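Local coordinates for acyl-coenzyme A oxidase 1 (Yarrowia lipolytica, PDB 5Y9D), which catalyses the FAD-dependent oxidation of acyl-CoA by molecular oxygen to trans-2-enoyl-CoA and hydrogen peroxide in peroxisomal fatty acid beta-oxidation, at residues L128-H131 against N132-I136; V157-K160 against Q161-C165; K489-G492 against A493-Y497; E514-S518 against P519-V523; I622-I625 against N626-D630. All blocks are in the same frame, centred on the assembly; numbering follows the deposited sequence.

How the interactions relate
The five contacts are all local, each between residues a few positions apart in one continuous stretch, and they come in series from interaction 1 to interaction 5. Interactions 1 and 2 touch, with centres about 9 Å apart, where helix 122-142 leans on the loop leading into strand 166-167. Interactions 4 and 5 also touch, their centres about 14 Å apart, where Leu516 packs on helix 619-637. Interaction 3 follows helix 467-486, with nearest atoms about 7 Å from interaction 4. The two touching pairs lie on opposite sides of the chain's centre: the first borders the flavin site, the second packs C-terminal helices together. Interactions 2 and 5 both reach the second subunit.

Interaction 1. Residues L128-H131 against N132-I136; sequences LSIH and NNLFI
His131 reaches down helix 122-142 to Phe135 and Ile136, and its side chain can be followed outward from CB. That atom lies beside the backbone N of Asn132, and CG and CD2 also lie against it. With CG roughly anti to the backbone N (chi1 160°), the ring is carried along the helix, over the turn that follows. ND1 comes 3.9 Å from CD2 of Phe135, while its hydrogen-bonding capacity is used on the backbone N of Gly164. CE1 and NE2 lie above Ile136, where CG1 is 3.8 Å from NE2. This CH-pi contact sits over one face of the imidazole, only 22° off the ring normal and displaced toward the rim. The Phe135 ring is almost parallel to the imidazole, with planes at 13°, yet the centroids are 5.7 Å apart and the overlap is slight.

The backbone explains why residues four and five apart share this face. Ser129 O is gripped by two donors, Asn133 N at 2.7 Å and Leu134 N at 3.1 Å. From that point the pairing shifts by one residue: Phe135 N bonds to Ile130 O, and Ile136 N to His131 O at 2.7 Å. Elsewhere on the helix, Ile130 CG2 meets Leu134 CD1 at 4.2 Å. Ile130 also touches the bound FAD, and both Asn133 and Leu134 pack on Glu464, the probable proton acceptor. A widened pi-type turn within an otherwise alpha-helical segment, here at the wall of the flavin and active-site region, is the motif that the arrangement exemplifies.

Interaction 2. Residues V157-K160 against Q161-C165; sequences VAVK and QFYGC
Val159 and Tyr163 make the apolar part of this turn. CG1 of the valine lies 3.2 Å from CD1 of the tyrosine and 3.6 Å from its CE1. The side chains meet obliquely; the shorter distance is less than usual for two carbons, and its exact value is doubtful. The branch is placed by its first torsion: CG1 points away from the backbone N (chi1 -157°) and is thereby turned to where the chain returns. CG2 is directed elsewhere and packs on His131 of helix 122-142.

Weakly polar contact is the second kind. The carbonyl oxygen of Phe162 faces Val159, receiving a CA-H...O contact from its CA at 3.4 Å, while CG1 of the same valine lies 3.2 Å from that oxygen. Val159 and Gln161 both have positive phi, 56° and 65°, and these left-handed conformations bend the chain sharply on each side of Lys160.

Conventional hydrogen bonds are absent between 157-160 and 161-165, and polar groups find their partners beyond the two segments. Tyr163 OH bonds to Arg127 O, the Tyr163 backbone pairs with Thr215 and His216, and Val159 O accepts from Arg697 of the second subunit. The phenol ring meets that of His131, and Phe162 stacks on His216. The whole is an irregular connection from helix 145-153 into strand 166-167, typical of the passage from the N-terminal helical domain to the middle beta domain in the acyl-CoA dehydrogenase fold.

Interaction 3. Residues K489-G492 against A493-Y497; sequences KHVG and ASIQY
Val491 and Ile495 set their side chains at about a right angle, so that one methyl of the valine abuts the branch point of the isoleucine. CG1 of Val491 is the atom that touches, 3.8 Å from Ile495 CB and 4.2 Å from Ile495 CG1. It is brought there by standing anti to the backbone N (chi1 176°). Gln496 is turned differently: its extended chain runs back past the bend, with CG 3.2 Å from Gly492 O and 3.8 Å from Val491 O, so that this aliphatic carbon comes nearest to both carbonyl oxygens.

Across the bend Ile495 N bonds to Gly492 O at 3.0 Å, and a weak bond from Gln496 N to Ala493 O follows. The donor of the first stands well above the carbonyl plane, 54° out of it. Round the turn, Val491 also packs on Gln484 and Ile485 of helix 467-486, Ile495 reaches Ser481 of that helix, and Ser494 OG makes a weak hydrogen bond to Glu412.

Chemically, then, main-chain bonding shapes this surface turn, while a small apolar patch packs on helix 467-486; charge plays no part in joining the two segments.

Interaction 4. Residues E514-S518 against P519-V523; sequences EQLLS and PEFLV
The carbonyl oxygen of Ser518 receives the backbone N-H of Leu522 at 3.0 Å, a fairly straight bond (159° at the hydrogen). CG of Leu522 lies 3.2 Å from the same oxygen. Just before it, Ser518 N bonds to Gln515 O at 2.8 Å, closing the end of helix 513-516.

The side chain of Phe521 then folds back over that end. Its CG lies opposite the backbone N (chi1 174°), which swings the ring toward Gln515 and Leu516. Gln515 O meets Phe521 CB at 3.3 Å, and Gln515 CB covers one face of the ring, displaced toward its rim. Farther out, OE1 of Gln515 is 3.8 Å from CE1, with the amide tilted 66° to the ring plane. Leu516 runs alongside the phenylalanine, pointing the same way, and its CD2 comes 3.9 Å from CE2. With an alanine in place of Phe521, Gln515 CB and Leu516 CD2 would probably lose their shared apolar partner, leaving a gap between the two helix ends.

Leu522 faces helix 589-606, and both it and Pro519 pack on Tyr578. Pro519, which has no N-H to offer, opens the second helix; the arrangement is a short break between two helices of the C-terminal helical domain, 513-516 and 519-544, with Ser518 at the N-cap of the second.

Interaction 5. Residues I622-I625 against N626-D630; sequences IDLI and NSLVD
About two and a half turns of regular alpha-helix, in helix 619-637, tie Ile622-Ile625 to Asn626-Asp630 through bonds between residues four apart. Asn626 N bonds to Ile622 O at 3.1 Å with an almost straight N-H (176°), and Val629 N bonds to Ile625 O at 3.0 Å. Leu628 N reaches Leu624 O at 3.2 Å, whereas the bond from Ser627 N to Asp623 O is weak.

Among the side chains, Asn626 bends back along the helix, its CG opposite the carbonyl carbon (chi1 -62°). OD1 comes 2.8 Å from Ile622 O; two acceptors this close make the exact placing of OD1 doubtful. ND2 bonds to Glu605 OE2, which is consistent with the modelled orientation of the amide. A leucine in place of Asn626 would probably leave Glu605 without this donor and disturb the buried polar link to helix 589-606. On another flank, Leu624 CD2 touches Leu628 CG at 4.1 Å, the two chains inclined to each other, and CG of Leu628 also lies 3.4 Å from Leu624 O.

Ile625, Leu628 and Val629 lie on Leu601 of helix 589-606, and Ile622 on helix 608-613. Ile625 and Leu628 also meet Leu516 of helix 513-516. Asp623 turns to the second subunit, forming salt bridges with its Arg613 and Lys540, so helix 619-637 sits between its own chain's helices and the dimer partner.

Interaction 1. Residues L128-H131 against N132-I136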
loop_
_atom_site.group_PDB
_atom_site.type_symbol
_atom_site.label_atom_id
_atom_site.label_comp_id
_atom_site.label_asym_id
_atom_site.label_seq_id
_atom_site.Cartn_x
_atom_site.Cartn_y
_atom_site.Cartn_z
ATOM N N LEU A 128 17.391 8.309 -15.216
ATOM C CA LEU A 128 18.587 7.884 -15.887
ATOM C C LEU A 128 18.289 6.637 -16.707
ATOM O O LEU A 128 18.767 6.439 -17.816
ATOM C CB LEU A 128 19.639 7.579 -14.836
ATOM C CG LEU A 128 21.004 7.181 -15.345
ATOM C CD1 LEU A 128 21.517 8.209 -16.327
ATOM C CD2 LEU A 128 21.930 7.059 -14.151
ATOM N N SER A 129 17.489 5.786 -16.118
ATOM C CA SER A 129 17.292 4.454 -16.602
ATOM C C SER A 129 16.591 4.433 -17.976
ATOM O O SER A 129 16.992 3.681 -18.844
ATOM C CB SER A 129 16.519 3.691 -15.534
ATOM O OG SER A 129 16.241 2.393 -15.934
ATOM N N ILE A 130 15.599 5.291 -18.201
ATOM C CA ILE A 130 14.905 5.310 -19.486
ATOM C C ILE A 130 15.819 5.510 -20.712
ATOM O O ILE A 130 15.469 5.143 -21.834
ATOM C CB ILE A 130 13.741 6.343 -19.521
ATOM C CG1 ILE A 130 14.261 7.763 -19.232
ATOM C CG2 ILE A 130 12.604 5.951 -18.549
ATOM C CD1 ILE A 130 14.647 8.516 -20.485
ATOM N N HIS A 131 16.976 6.101 -20.513
ATOM C CA HIS A 131 17.893 6.304 -21.624
ATOM C C HIS A 131 18.878 5.190 -21.692
ATOM O O HIS A 131 19.028 4.497 -22.703
ATOM C CB HIS A 131 18.672 7.597 -21.450
ATOM C CG HIS A 131 19.908 7.638 -22.260
ATOM N ND1 HIS A 131 19.905 7.996 -23.586
ATOM C CD2 HIS A 131 21.189 7.350 -21.947
ATOM C CE1 HIS A 131 21.133 7.937 -24.057
ATOM N NE2 HIS A 131 21.933 7.550 -23.081
ATOM N N ASN A 132 19.560 5.014 -20.576
ATOM C CA ASN A 132 20.717 4.154 -20.494
ATOM C C ASN A 132 20.313 2.684 -20.391
ATOM O O ASN A 132 21.019 1.852 -20.895
ATOM C CB ASN A 132 21.579 4.642 -19.349
ATOM C CG ASN A 132 22.252 3.545 -18.619
ATOM O OD1 ASN A 132 21.797 3.118 -17.572
ATOM N ND2 ASN A 132 23.349 3.085 -19.157
ATOM N N ASN A 133 19.156 2.378 -19.809
ATOM C CA ASN A 133 18.587 0.993 -19.801
ATOM C C ASN A 133 17.632 0.776 -20.987
ATOM O O ASN A 133 17.920 -0.005 -21.872
ATOM C CB ASN A 133 17.897 0.665 -18.430
ATOM C CG ASN A 133 17.075 -0.646 -18.432
ATOM O OD1 ASN A 133 17.578 -1.713 -18.786
ATOM N ND2 ASN A 133 15.812 -0.570 -17.969
ATOM N N LEU A 134 16.514 1.492 -21.029
ATOM C CA LEU A 134 15.482 1.225 -22.028
ATOM C C LEU A 134 15.837 1.660 -23.434
ATOM O O LEU A 134 15.715 0.885 -24.358
ATOM C CB LEU A 134 14.178 1.870 -21.608
ATOM C CG LEU A 134 13.598 1.248 -20.333
ATOM C CD1 LEU A 134 12.314 1.947 -19.922
ATOM C CD2 LEU A 134 13.346 -0.228 -20.552
ATOM N N PHE A 135 16.312 2.887 -23.592
ATOM C CA PHE A 135 16.550 3.410 -24.910
ATOM C C PHE A 135 17.782 2.769 -25.536
ATOM O O PHE A 135 17.738 2.307 -26.680
ATOM C CB PHE A 135 16.674 4.941 -24.910
ATOM C CG PHE A 135 17.196 5.469 -26.181
ATOM C CD1 PHE A 135 16.348 5.698 -27.231
ATOM C CD2 PHE A 135 18.552 5.613 -26.373
ATOM C CE1 PHE A 135 16.828 6.142 -28.441
ATOM C CE2 PHE A 135 19.051 6.046 -27.595
ATOM C CZ PHE A 135 18.177 6.320 -28.628
ATOM N N ILE A 136 18.870 2.750 -24.779
ATOM C CA ILE A 136 20.139 2.212 -25.268
ATOM C C ILE A 136 20.045 0.726 -25.481
ATOM O O ILE A 136 20.561 0.212 -26.488
ATOM C CB ILE A 136 21.283 2.551 -24.299
ATOM C CG1 ILE A 136 21.667 4.016 -24.496
ATOM C CG2 ILE A 136 22.498 1.626 -24.468
ATOM C CD1 ILE A 136 22.230 4.325 -25.854
#

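Interaction 2. Residues V157-K160 against Q161-C165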
loop_
_atom_site.group_PDB
_atom_site.type_symbol
_atom_site.label_atom_id
_atom_site.label_comp_id
_atom_site.label_asym_id
_atom_site.label_seq_id
_atom_site.Cartn_x
_atom_site.Cartn_y
_atom_site.Cartn_z
ATOM N N VAL A 157 25.254 6.859 -26.432
ATOM C CA VAL A 157 25.876 6.287 -25.216
ATOM C C VAL A 157 26.464 7.383 -24.293
ATOM O O VAL A 157 26.105 7.454 -23.112
ATOM C CB VAL A 157 26.958 5.227 -25.534
ATOM C CG1 VAL A 157 27.565 4.665 -24.265
ATOM C CG2 VAL A 157 26.369 4.070 -26.325
ATOM N N ALA A 158 27.291 8.282 -24.827
ATOM C CA ALA A 158 27.874 9.367 -23.999
ATOM C C ALA A 158 26.885 10.426 -23.382
ATOM O O ALA A 158 27.260 11.191 -22.497
ATOM C CB ALA A 158 28.963 10.078 -24.799
ATOM N N VAL A 159 25.646 10.460 -23.869
ATOM C CA VAL A 159 24.654 11.480 -23.519
ATOM C C VAL A 159 25.174 12.896 -23.805
ATOM O O VAL A 159 25.131 13.790 -22.976
ATOM C CB VAL A 159 24.145 11.282 -22.086
ATOM C CG1 VAL A 159 22.801 11.915 -21.935
ATOM C CG2 VAL A 159 23.931 9.813 -21.790
ATOM N N LYS A 160 25.711 13.060 -24.996
ATOM C CA LYS A 160 26.170 14.340 -25.449
ATOM C C LYS A 160 25.313 14.796 -26.600
ATOM O O LYS A 160 25.317 14.208 -27.661
ATOM C CB LYS A 160 27.619 14.228 -25.887
ATOM C CG LYS A 160 28.536 13.672 -24.821
ATOM C CD LYS A 160 29.835 14.445 -24.759
ATOM C CE LYS A 160 30.739 13.932 -23.656
ATOM N NZ LYS A 160 31.558 14.994 -23.009
ATOM N N GLN A 161 24.572 15.860 -26.365
ATOM C CA GLN A 161 23.697 16.433 -27.354
ATOM C C GLN A 161 22.598 15.451 -27.671
ATOM O O GLN A 161 21.970 15.536 -28.694
ATOM C CB GLN A 161 24.478 16.777 -28.607
ATOM C CG GLN A 161 25.637 17.710 -28.358
ATOM C CD GLN A 161 25.894 18.651 -29.502
ATOM O OE1 GLN A 161 25.041 18.877 -30.334
ATOM N NE2 GLN A 161 27.078 19.206 -29.539
ATOM N N PHE A 162 22.408 14.480 -26.800
ATOM C CA PHE A 162 21.500 13.400 -27.059
ATOM C C PHE A 162 20.919 12.856 -25.765
ATOM O O PHE A 162 21.658 12.454 -24.899
ATOM C CB PHE A 162 22.294 12.313 -27.762
ATOM C CG PHE A 162 21.459 11.315 -28.467
ATOM C CD1 PHE A 162 20.718 10.403 -27.756
ATOM C CD2 PHE A 162 21.423 11.277 -29.835
ATOM C CE1 PHE A 162 19.949 9.477 -28.401
ATOM C CE2 PHE A 162 20.658 10.345 -30.486
ATOM C CZ PHE A 162 19.922 9.447 -29.770
ATOM N N TYR A 163 19.603 12.821 -25.645
ATOM C CA TYR A 163 18.969 12.099 -24.565
ATOM C C TYR A 163 17.830 11.238 -25.070
ATOM O O TYR A 163 16.962 11.717 -25.741
ATOM C CB TYR A 163 18.508 13.029 -23.447
ATOM C CG TYR A 163 18.505 12.339 -22.120
ATOM C CD1 TYR A 163 19.634 12.299 -21.351
ATOM C CD2 TYR A 163 17.383 11.696 -21.656
ATOM C CE1 TYR A 163 19.651 11.649 -20.151
ATOM C CE2 TYR A 163 17.388 11.042 -20.455
ATOM C CZ TYR A 163 18.521 11.022 -19.714
ATOM O OH TYR A 163 18.547 10.374 -18.523
ATOM N N GLY A 164 17.814 9.973 -24.709
ATOM C CA GLY A 164 16.910 9.042 -25.308
ATOM C C GLY A 164 15.750 8.760 -24.395
ATOM O O GLY A 164 15.814 9.042 -23.200
ATOM N N CYS A 165 14.679 8.217 -24.957
ATOM C CA CYS A 165 13.561 7.697 -24.156
ATOM C C CYS A 165 12.888 6.540 -24.904
ATOM O O CYS A 165 13.294 6.185 -26.013
ATOM C CB CYS A 165 12.557 8.800 -23.852
ATOM S SG CYS A 165 11.604 9.315 -25.309
#

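Interaction 3. Residues K489-G492 against A493-Y497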
loop_
_atom_site.group_PDB
_atom_site.type_symbol
_atom_site.label_atom_id
_atom_site.label_comp_id
_atom_site.label_asym_id
_atom_site.label_seq_id
_atom_site.Cartn_x
_atom_site.Cartn_y
_atom_site.Cartn_z
ATOM N N LYS A 489 10.381 -34.054 -23.855
ATOM C CA LYS A 489 11.377 -33.169 -24.434
ATOM C C LYS A 489 12.131 -32.413 -23.340
ATOM O O LYS A 489 11.798 -32.520 -22.152
ATOM C CB LYS A 489 10.734 -32.259 -25.480
ATOM C CG LYS A 489 10.427 -33.027 -26.768
ATOM C CD LYS A 489 9.378 -32.351 -27.653
ATOM C CE LYS A 489 9.059 -33.169 -28.913
ATOM N NZ LYS A 489 7.645 -33.015 -29.389
ATOM N N HIS A 490 13.178 -31.696 -23.741
ATOM C CA HIS A 490 14.082 -31.031 -22.793
ATOM C C HIS A 490 13.440 -29.800 -22.146
ATOM O O HIS A 490 12.660 -29.096 -22.775
ATOM C CB HIS A 490 15.377 -30.637 -23.504
ATOM C CG HIS A 490 16.246 -29.710 -22.713
ATOM N ND1 HIS A 490 16.525 -28.421 -23.121
ATOM C CD2 HIS A 490 16.893 -29.881 -21.535
ATOM C CE1 HIS A 490 17.312 -27.842 -22.233
ATOM N NE2 HIS A 490 17.547 -28.705 -21.260
ATOM N N VAL A 491 13.755 -29.563 -20.878
ATOM C CA VAL A 491 13.265 -28.381 -20.166
ATOM C C VAL A 491 14.299 -27.867 -19.177
ATOM O O VAL A 491 15.121 -28.635 -18.665
ATOM C CB VAL A 491 11.980 -28.691 -19.395
ATOM C CG1 VAL A 491 11.545 -27.484 -18.593
ATOM C CG2 VAL A 491 10.878 -29.086 -20.352
ATOM N N GLY A 492 14.250 -26.563 -18.911
ATOM C CA GLY A 492 15.122 -25.933 -17.891
ATOM C C GLY A 492 15.197 -26.649 -16.550
ATOM O O GLY A 492 14.218 -27.226 -16.098
ATOM N N ALA A 493 16.362 -26.613 -15.910
ATOM C CA ALA A 493 16.554 -27.218 -14.564
ATOM C C ALA A 493 15.494 -26.760 -13.545
ATOM O O ALA A 493 15.078 -27.530 -12.663
ATOM C CB ALA A 493 17.939 -26.894 -14.043
ATOM N N SER A 494 15.075 -25.499 -13.713
ATOM C CA SER A 494 14.107 -24.807 -12.871
ATOM C C SER A 494 12.765 -25.517 -12.830
ATOM O O SER A 494 12.062 -25.469 -11.827
ATOM C CB SER A 494 13.891 -23.362 -13.406
ATOM O OG SER A 494 14.828 -23.004 -14.447
ATOM N N ILE A 495 12.373 -26.095 -13.955
ATOM C CA ILE A 495 11.061 -26.711 -14.077
ATOM C C ILE A 495 11.051 -28.230 -14.158
ATOM O O ILE A 495 10.007 -28.821 -14.299
ATOM C CB ILE A 495 10.262 -26.154 -15.268
ATOM C CG1 ILE A 495 10.686 -24.728 -15.603
ATOM C CG2 ILE A 495 8.783 -26.173 -14.946
ATOM C CD1 ILE A 495 9.749 -24.011 -16.542
ATOM N N GLN A 496 12.202 -28.859 -14.025
ATOM C CA GLN A 496 12.311 -30.304 -14.193
ATOM C C GLN A 496 11.466 -31.096 -13.198
ATOM O O GLN A 496 10.912 -32.128 -13.531
ATOM C CB GLN A 496 13.767 -30.740 -14.113
ATOM C CG GLN A 496 14.607 -30.276 -15.282
ATOM C CD GLN A 496 15.809 -31.158 -15.501
ATOM O OE1 GLN A 496 16.867 -30.936 -14.925
ATOM N NE2 GLN A 496 15.650 -32.170 -16.334
ATOM N N TYR A 497 11.360 -30.589 -11.983
ATOM C CA TYR A 497 10.710 -31.287 -10.888
ATOM C C TYR A 497 9.256 -31.562 -11.203
ATOM O O TYR A 497 8.644 -32.431 -10.609
ATOM C CB TYR A 497 10.796 -30.460 -9.616
ATOM C CG TYR A 497 9.908 -29.247 -9.637
ATOM C CD1 TYR A 497 10.322 -28.080 -10.239
ATOM C CD2 TYR A 497 8.654 -29.273 -9.061
ATOM C CE1 TYR A 497 9.516 -26.972 -10.266
ATOM C CE2 TYR A 497 7.844 -28.164 -9.081
ATOM C CZ TYR A 497 8.285 -27.018 -9.682
ATOM O OH TYR A 497 7.483 -25.918 -9.708
#

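Interaction 4. Residues E514-S518 against P519-V523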
loop_
_atom_site.group_PDB
_atom_site.type_symbol
_atom_site.label_atom_id
_atom_site.label_comp_id
_atom_site.label_asym_id
_atom_site.label_seq_id
_atom_site.Cartn_x
_atom_site.Cartn_y
_atom_site.Cartn_z
ATOM N N GLU A 514 10.446 -33.450 12.974
ATOM C CA GLU A 514 11.760 -33.621 12.324
ATOM C C GLU A 514 11.674 -33.381 10.825
ATOM O O GLU A 514 12.555 -32.756 10.233
ATOM C CB GLU A 514 12.324 -35.037 12.541
ATOM C CG GLU A 514 12.750 -35.373 13.969
ATOM C CD GLU A 514 11.593 -35.801 14.870
ATOM O OE1 GLU A 514 11.534 -35.315 16.029
ATOM O OE2 GLU A 514 10.745 -36.608 14.416
ATOM N N GLN A 515 10.624 -33.902 10.208
ATOM C CA GLN A 515 10.396 -33.675 8.780
ATOM C C GLN A 515 10.038 -32.211 8.509
ATOM O O GLN A 515 10.550 -31.586 7.588
ATOM C CB GLN A 515 9.287 -34.599 8.269
ATOM C CG GLN A 515 9.696 -36.057 8.251
ATOM C CD GLN A 515 8.545 -36.965 7.902
ATOM O OE1 GLN A 515 7.781 -36.692 6.965
ATOM N NE2 GLN A 515 8.397 -38.049 8.661
ATOM N N LEU A 516 9.169 -31.668 9.343
ATOM C CA LEU A 516 8.768 -30.283 9.211
ATOM C C LEU A 516 9.904 -29.249 9.400
ATOM O O LEU A 516 9.749 -28.104 8.979
ATOM C CB LEU A 516 7.598 -29.993 10.159
ATOM C CG LEU A 516 6.211 -30.490 9.721
ATOM C CD1 LEU A 516 5.184 -30.144 10.792
ATOM C CD2 LEU A 516 5.794 -29.922 8.365
ATOM N N LEU A 517 11.026 -29.641 10.010
ATOM C CA LEU A 517 12.232 -28.799 10.044
ATOM C C LEU A 517 13.290 -29.240 9.041
ATOM O O LEU A 517 14.457 -28.847 9.155
ATOM C CB LEU A 517 12.862 -28.808 11.440
ATOM C CG LEU A 517 12.174 -27.999 12.529
ATOM C CD1 LEU A 517 12.935 -28.198 13.832
ATOM C CD2 LEU A 517 12.112 -26.528 12.146
ATOM N N SER A 518 12.900 -30.055 8.061
ATOM C CA SER A 518 13.858 -30.563 7.079
ATOM C C SER A 518 13.768 -29.753 5.794
ATOM O O SER A 518 12.696 -29.636 5.215
ATOM C CB SER A 518 13.609 -32.038 6.758
ATOM O OG SER A 518 14.740 -32.570 6.082
ATOM N N PRO A 519 14.898 -29.197 5.345
ATOM C CA PRO A 519 14.981 -28.591 4.024
ATOM C C PRO A 519 14.454 -29.484 2.887
ATOM O O PRO A 519 13.617 -29.044 2.090
ATOM C CB PRO A 519 16.471 -28.329 3.870
ATOM C CG PRO A 519 16.937 -28.057 5.259
ATOM C CD PRO A 519 16.097 -28.929 6.156
ATOM N N GLU A 520 14.919 -30.727 2.821
ATOM C CA GLU A 520 14.465 -31.661 1.777
ATOM C C GLU A 520 12.950 -31.812 1.820
ATOM O O GLU A 520 12.306 -31.861 0.792
ATOM C CB GLU A 520 15.105 -33.064 1.902
ATOM C CG GLU A 520 14.800 -33.992 0.706
ATOM C CD GLU A 520 14.561 -35.472 1.076
ATOM O OE1 GLU A 520 15.388 -36.048 1.827
ATOM O OE2 GLU A 520 13.557 -36.067 0.594
ATOM N N PHE A 521 12.383 -31.908 3.003
ATOM C CA PHE A 521 10.967 -32.161 3.079
ATOM C C PHE A 521 10.167 -30.930 2.644
ATOM O O PHE A 521 9.155 -31.053 1.947
ATOM C CB PHE A 521 10.546 -32.590 4.482
ATOM C CG PHE A 521 9.067 -32.724 4.624
ATOM C CD1 PHE A 521 8.433 -33.905 4.279
ATOM C CD2 PHE A 521 8.295 -31.631 5.007
ATOM C CE1 PHE A 521 7.056 -34.004 4.364
ATOM C CE2 PHE A 521 6.923 -31.720 5.087
ATOM C CZ PHE A 521 6.302 -32.911 4.764
ATOM N N LEU A 522 10.612 -29.751 3.071
ATOM C CA LEU A 522 9.889 -28.512 2.785
ATOM C C LEU A 522 9.937 -28.289 1.295
ATOM O O LEU A 522 8.903 -28.085 0.656
ATOM C CB LEU A 522 10.490 -27.327 3.553
ATOM C CG LEU A 522 10.349 -27.505 5.067
ATOM C CD1 LEU A 522 11.187 -26.520 5.859
ATOM C CD2 LEU A 522 8.889 -27.452 5.470
ATOM N N VAL A 523 11.134 -28.407 0.743
ATOM C CA VAL A 523 11.316 -28.262 -0.704
ATOM C C VAL A 523 10.335 -29.172 -1.442
ATOM O O VAL A 523 9.493 -28.708 -2.213
ATOM C CB VAL A 523 12.764 -28.572 -1.132
ATOM C CG1 VAL A 523 12.880 -28.689 -2.642
ATOM C CG2 VAL A 523 13.708 -27.486 -0.634
#

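Interaction 5. Residues I622-I625 against N626-D630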
loop_
_atom_site.group_PDB
_atom_site.type_symbol
_atom_site.label_atom_id
_atom_site.label_comp_id
_atom_site.label_asym_id
_atom_site.label_seq_id
_atom_site.Cartn_x
_atom_site.Cartn_y
_atom_site.Cartn_z
ATOM N N ILE A 622 -1.021 -28.302 11.237
ATOM C CA ILE A 622 -1.138 -26.836 11.229
ATOM C C ILE A 622 -0.837 -26.256 12.605
ATOM O O ILE A 622 -0.099 -25.282 12.737
ATOM C CB ILE A 622 -2.557 -26.376 10.812
ATOM C CG1 ILE A 622 -2.964 -26.966 9.451
ATOM C CG2 ILE A 622 -2.639 -24.860 10.780
ATOM C CD1 ILE A 622 -1.870 -26.962 8.395
ATOM N N ASP A 623 -1.425 -26.854 13.630
ATOM C CA ASP A 623 -1.072 -26.509 14.996
ATOM C C ASP A 623 0.455 -26.561 15.147
ATOM O O ASP A 623 1.078 -25.608 15.605
ATOM C CB ASP A 623 -1.722 -27.476 15.984
ATOM C CG ASP A 623 -3.226 -27.514 15.855
ATOM O OD1 ASP A 623 -3.898 -26.642 16.466
ATOM O OD2 ASP A 623 -3.731 -28.392 15.105
ATOM N N LEU A 624 1.052 -27.661 14.731
ATOM C CA LEU A 624 2.480 -27.813 14.876
ATOM C C LEU A 624 3.279 -26.775 14.068
ATOM O O LEU A 624 4.322 -26.338 14.525
ATOM C CB LEU A 624 2.912 -29.229 14.485
ATOM C CG LEU A 624 3.854 -29.935 15.472
ATOM C CD1 LEU A 624 4.420 -31.197 14.813
ATOM C CD2 LEU A 624 4.979 -29.027 15.970
ATOM N N ILE A 625 2.794 -26.383 12.880
ATOM C CA ILE A 625 3.500 -25.408 12.027
ATOM C C ILE A 625 3.561 -24.075 12.742
ATOM O O ILE A 625 4.609 -23.463 12.791
ATOM C CB ILE A 625 2.819 -25.146 10.653
ATOM C CG1 ILE A 625 2.602 -26.429 9.844
ATOM C CG2 ILE A 625 3.655 -24.177 9.820
ATOM C CD1 ILE A 625 3.754 -27.390 9.913
ATOM N N ASN A 626 2.424 -23.643 13.279
ATOM C CA ASN A 626 2.328 -22.414 14.045
ATOM C C ASN A 626 3.346 -22.301 15.180
ATOM O O ASN A 626 3.958 -21.256 15.333
ATOM C CB ASN A 626 0.919 -22.245 14.612
ATOM C CG ASN A 626 -0.139 -22.126 13.531
ATOM O OD1 ASN A 626 -1.162 -22.817 13.587
ATOM N ND2 ASN A 626 0.102 -21.263 12.529
ATOM N N SER A 627 3.517 -23.372 15.955
ATOM C CA SER A 627 4.492 -23.416 17.046
ATOM C C SER A 627 5.926 -23.287 16.549
ATOM O O SER A 627 6.739 -22.571 17.160
ATOM C CB SER A 627 4.386 -24.742 17.826
ATOM O OG SER A 627 3.363 -24.695 18.794
ATOM N N LEU A 628 6.246 -24.032 15.487
ATOM C CA LEU A 628 7.574 -23.968 14.883
ATOM C C LEU A 628 7.938 -22.542 14.387
ATOM O O LEU A 628 9.042 -22.079 14.595
ATOM C CB LEU A 628 7.700 -24.995 13.740
ATOM C CG LEU A 628 7.682 -26.486 14.116
ATOM C CD1 LEU A 628 8.035 -27.344 12.908
ATOM C CD2 LEU A 628 8.628 -26.816 15.266
ATOM N N VAL A 629 6.996 -21.868 13.740
ATOM C CA VAL A 629 7.181 -20.479 13.335
ATOM C C VAL A 629 7.547 -19.620 14.549
ATOM O O VAL A 629 8.554 -18.901 14.523
ATOM C CB VAL A 629 5.915 -19.946 12.614
ATOM C CG1 VAL A 629 5.850 -18.423 12.623
ATOM C CG2 VAL A 629 5.857 -20.500 11.197
ATOM N N ASP A 630 6.740 -19.723 15.602
ATOM C CA ASP A 630 7.032 -19.107 16.901
ATOM C C ASP A 630 8.453 -19.387 17.424
ATOM O O ASP A 630 9.121 -18.464 17.922
ATOM C CB ASP A 630 6.019 -19.582 17.939
ATOM C CG ASP A 630 4.591 -19.107 17.648
ATOM O OD1 ASP A 630 4.231 -18.900 16.469
ATOM O OD2 ASP A 630 3.819 -18.945 18.614
#